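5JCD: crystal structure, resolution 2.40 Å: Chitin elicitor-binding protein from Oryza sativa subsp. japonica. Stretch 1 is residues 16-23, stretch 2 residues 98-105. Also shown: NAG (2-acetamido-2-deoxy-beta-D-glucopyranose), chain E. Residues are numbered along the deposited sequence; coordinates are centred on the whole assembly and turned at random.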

# COMPACT_ATOMS: atom_id res chain seq x y z
N ALA A 16 -3.44 1.13 -5.15
CA ALA A 16 -2.81 -0.16 -4.89
C ALA A 16 -1.56 -0.07 -4.03
O ALA A 16 -0.93 0.98 -3.96
CB ALA A 16 -2.47 -0.87 -6.23
N ILE A 17 -1.19 -1.18 -3.39
CA ILE A 17 0.17 -1.35 -2.89
C ILE A 17 0.82 -2.48 -3.67
O ILE A 17 0.16 -3.44 -4.05
CB ILE A 17 0.24 -1.71 -1.37
CG1 ILE A 17 -0.54 -3.01 -1.08
CG2 ILE A 17 -0.25 -0.55 -0.50
CD1 ILE A 17 -0.49 -3.54 0.41
N LEU A 18 2.12 -2.38 -3.90
CA LEU A 18 2.84 -3.54 -4.42
C LEU A 18 3.27 -4.34 -3.19
O LEU A 18 4.19 -3.95 -2.46
CB LEU A 18 4.04 -3.12 -5.28
CG LEU A 18 4.80 -4.28 -5.90
CD1 LEU A 18 3.92 -5.04 -6.92
CD2 LEU A 18 6.13 -3.85 -6.53
N TYR A 19 2.58 -5.43 -2.92
CA TYR A 19 2.78 -6.16 -1.66
C TYR A 19 3.86 -7.21 -1.78
O TYR A 19 3.85 -8.01 -2.71
CB TYR A 19 1.46 -6.81 -1.22
CG TYR A 19 1.52 -7.52 0.12
CD1 TYR A 19 1.79 -6.82 1.29
CD2 TYR A 19 1.25 -8.89 0.22
CE1 TYR A 19 1.81 -7.44 2.52
CE2 TYR A 19 1.28 -9.52 1.46
CZ TYR A 19 1.56 -8.78 2.60
OH TYR A 19 1.61 -9.37 3.83
N THR A 20 4.79 -7.20 -0.82
CA THR A 20 5.81 -8.24 -0.75
C THR A 20 5.33 -9.25 0.25
O THR A 20 5.18 -8.94 1.44
CB THR A 20 7.18 -7.70 -0.29
OG1 THR A 20 7.66 -6.73 -1.24
CG2 THR A 20 8.19 -8.85 -0.19
N SER A 21 5.04 -10.46 -0.22
CA SER A 21 4.46 -11.49 0.65
C SER A 21 5.51 -12.08 1.61
O SER A 21 6.47 -12.69 1.16
CB SER A 21 3.84 -12.59 -0.21
OG SER A 21 3.22 -13.58 0.59
N PRO A 22 5.31 -11.90 2.93
CA PRO A 22 6.30 -12.41 3.88
C PRO A 22 6.46 -13.92 3.76
O PRO A 22 7.57 -14.43 3.91
CB PRO A 22 5.71 -12.03 5.24
CG PRO A 22 4.75 -10.88 4.96
CD PRO A 22 4.18 -11.24 3.60
N ASN A 23 5.39 -14.63 3.42
CA ASN A 23 5.45 -16.08 3.30
C ASN A 23 4.86 -16.57 2.00
O ASN A 23 4.30 -15.78 1.24
CB ASN A 23 4.71 -16.75 4.44
CG ASN A 23 5.30 -16.41 5.78
OD1 ASN A 23 6.50 -16.14 5.88
ND2 ASN A 23 4.47 -16.42 6.83
N ARG A 98 5.50 -3.51 10.27
CA ARG A 98 6.71 -3.86 9.52
C ARG A 98 6.75 -5.26 8.93
O ARG A 98 7.25 -5.46 7.83
CB ARG A 98 7.94 -3.66 10.40
CG ARG A 98 8.13 -2.25 10.85
CD ARG A 98 9.47 -2.06 11.54
NE ARG A 98 10.04 -0.78 11.13
CZ ARG A 98 9.76 0.36 11.74
NH1 ARG A 98 8.92 0.36 12.76
NH2 ARG A 98 10.30 1.50 11.32
N ASN A 99 6.26 -6.24 9.69
CA ASN A 99 6.34 -7.64 9.32
C ASN A 99 5.11 -8.17 8.60
O ASN A 99 5.16 -9.23 7.98
CB ASN A 99 6.66 -8.51 10.54
CG ASN A 99 7.89 -8.02 11.29
OD1 ASN A 99 8.83 -7.53 10.69
ND2 ASN A 99 7.84 -8.08 12.62
N VAL A 100 3.99 -7.47 8.74
CA VAL A 100 2.79 -7.86 7.98
C VAL A 100 2.50 -6.93 6.78
O VAL A 100 2.17 -7.39 5.69
CB VAL A 100 1.56 -7.95 8.89
CG1 VAL A 100 0.39 -8.58 8.13
CG2 VAL A 100 1.90 -8.80 10.10
N PHE A 101 2.65 -5.62 6.98
CA PHE A 101 2.29 -4.65 5.97
C PHE A 101 3.47 -3.87 5.38
O PHE A 101 3.33 -2.69 4.99
CB PHE A 101 1.20 -3.74 6.51
CG PHE A 101 -0.04 -4.48 6.89
CD1 PHE A 101 -0.90 -4.95 5.91
CD2 PHE A 101 -0.31 -4.77 8.22
CE1 PHE A 101 -2.03 -5.66 6.25
CE2 PHE A 101 -1.45 -5.49 8.58
CZ PHE A 101 -2.31 -5.93 7.59
N ASN A 102 4.63 -4.52 5.34
CA ASN A 102 5.75 -4.03 4.57
C ASN A 102 6.22 -2.65 5.05
O ASN A 102 6.91 -1.95 4.31
CB ASN A 102 5.35 -3.90 3.08
CG ASN A 102 5.11 -5.23 2.39
OD1 ASN A 102 4.76 -5.26 1.21
ND2 ASN A 102 5.31 -6.34 3.09
N ALA A 103 5.86 -2.28 6.26
CA ALA A 103 6.07 -0.91 6.74
C ALA A 103 5.46 0.16 5.81
O ALA A 103 5.94 1.29 5.77
CB ALA A 103 7.56 -0.62 6.98
N PHE A 104 4.38 -0.20 5.09
CA PHE A 104 3.64 0.82 4.33
C PHE A 104 3.00 1.82 5.27
O PHE A 104 2.66 2.92 4.87
CB PHE A 104 2.58 0.21 3.40
CG PHE A 104 3.13 -0.32 2.12
CD1 PHE A 104 3.83 0.52 1.27
CD2 PHE A 104 2.93 -1.64 1.75
CE1 PHE A 104 4.36 0.05 0.06
CE2 PHE A 104 3.46 -2.12 0.56
CZ PHE A 104 4.17 -1.28 -0.29
N VAL A 105 2.78 1.41 6.52
CA VAL A 105 2.35 2.33 7.56
C VAL A 105 3.30 2.25 8.76
O VAL A 105 3.96 1.22 8.95
CB VAL A 105 0.94 2.00 8.06
CG1 VAL A 105 -0.04 2.03 6.89
CG2 VAL A 105 0.92 0.63 8.74
C1 NAG E . 12.10 -15.37 1.70
C2 NAG E . 13.52 -14.91 2.03
C3 NAG E . 14.08 -15.52 3.30
C4 NAG E . 13.08 -15.45 4.46
C5 NAG E . 11.71 -15.92 4.01
C6 NAG E . 10.70 -15.62 5.10
C7 NAG E . 14.69 -14.25 0.01
C8 NAG E . 15.43 -14.73 -1.19
N2 NAG E . 14.39 -15.19 0.90
O3 NAG E . 15.20 -14.74 3.65
O4 NAG E . 13.52 -16.21 5.58
O5 NAG E . 11.27 -15.26 2.83
O6 NAG E . 9.46 -16.22 4.78
O7 NAG E . 14.39 -13.07 0.15
O HOH W 1 6.77 -4.27 -0.33

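How do the two backbones meet? Stretch 1 continues a strand through Ala16 to Thr20 and then loosens into a loop, while stretch 2 leaves the end of a helix and folds back on itself in a type I' beta turn from Phe101 to Phe104. That turn is closed by a backbone hydrogen bond from Phe104 N to Phe101 O, 2.7 Å long, and its two central residues, Asn102 and Ala103, both have the positive phi angles this turn type requires. The register is antiparallel in sense: Ile17 lies nearest Phe104, Thr20 nearest Asn102 and Pro22 nearest Val100. The CA atoms are 8.3 Å apart for Ile17 and Phe104, 6.8 Å for Thr20 and Asn102, and 7.1 Å for Pro22 and Val100. No hydrogen bond joins backbone to backbone, and each hydrogen bond across the contact has a side chain as one partner.

What ties the strand to the turn? The amide of Asn102, whose CA-to-CB bond points toward the strand, does so by pairing with the backbone of a single residue. Thr20 N donates to Asn102 OD1 at 2.8 Å, and Asn102 ND2 donates to Thr20 O at 3.1 Å; with angles of 174° and 167°, both bonds are nearly straight. The side-chain amide thus offers an acceptor and a donor much as a neighbouring strand would. A water adds to the arrangement, donating to Asn102 OD1 at 2.7 Å and lying 2.8 Å from Thr20 OG1, with a weak bond to Leu18 O at 3.4 Å.

How does Tyr19 take part when its CA-to-CB bond points sideways? With chi1 near 180° (t), the long ring brings its hydroxyl back to stretch 2, where Tyr19 OH donates to Val100 O at 2.8 Å. Val100 O lies at the ring edge, near its plane, as does Phe101 CA, 4.5 Å from Tyr19 CE1. Farther along, Pro22 CG packs 3.5 Å from Asn99 O, and Pro22 also meets the sugar: NAG O6 donates to Pro22 O at 2.7 Å.

Where is the apolar part of the contact? It lies between Ile17 and Phe104, both buried and each with its CA-to-CB bond pointing toward the other stretch. Ile17 CB comes within 3.8 Å of Phe104 CE2, and Ile17 CG2 sits 4.2 Å from the centroid of the Phe104 ring, only 14° off the ring normal, a CH-pi contact over the face. The ring edge meets a different neighbour, with Phe104 CZ 3.4 Å from Leu18 O.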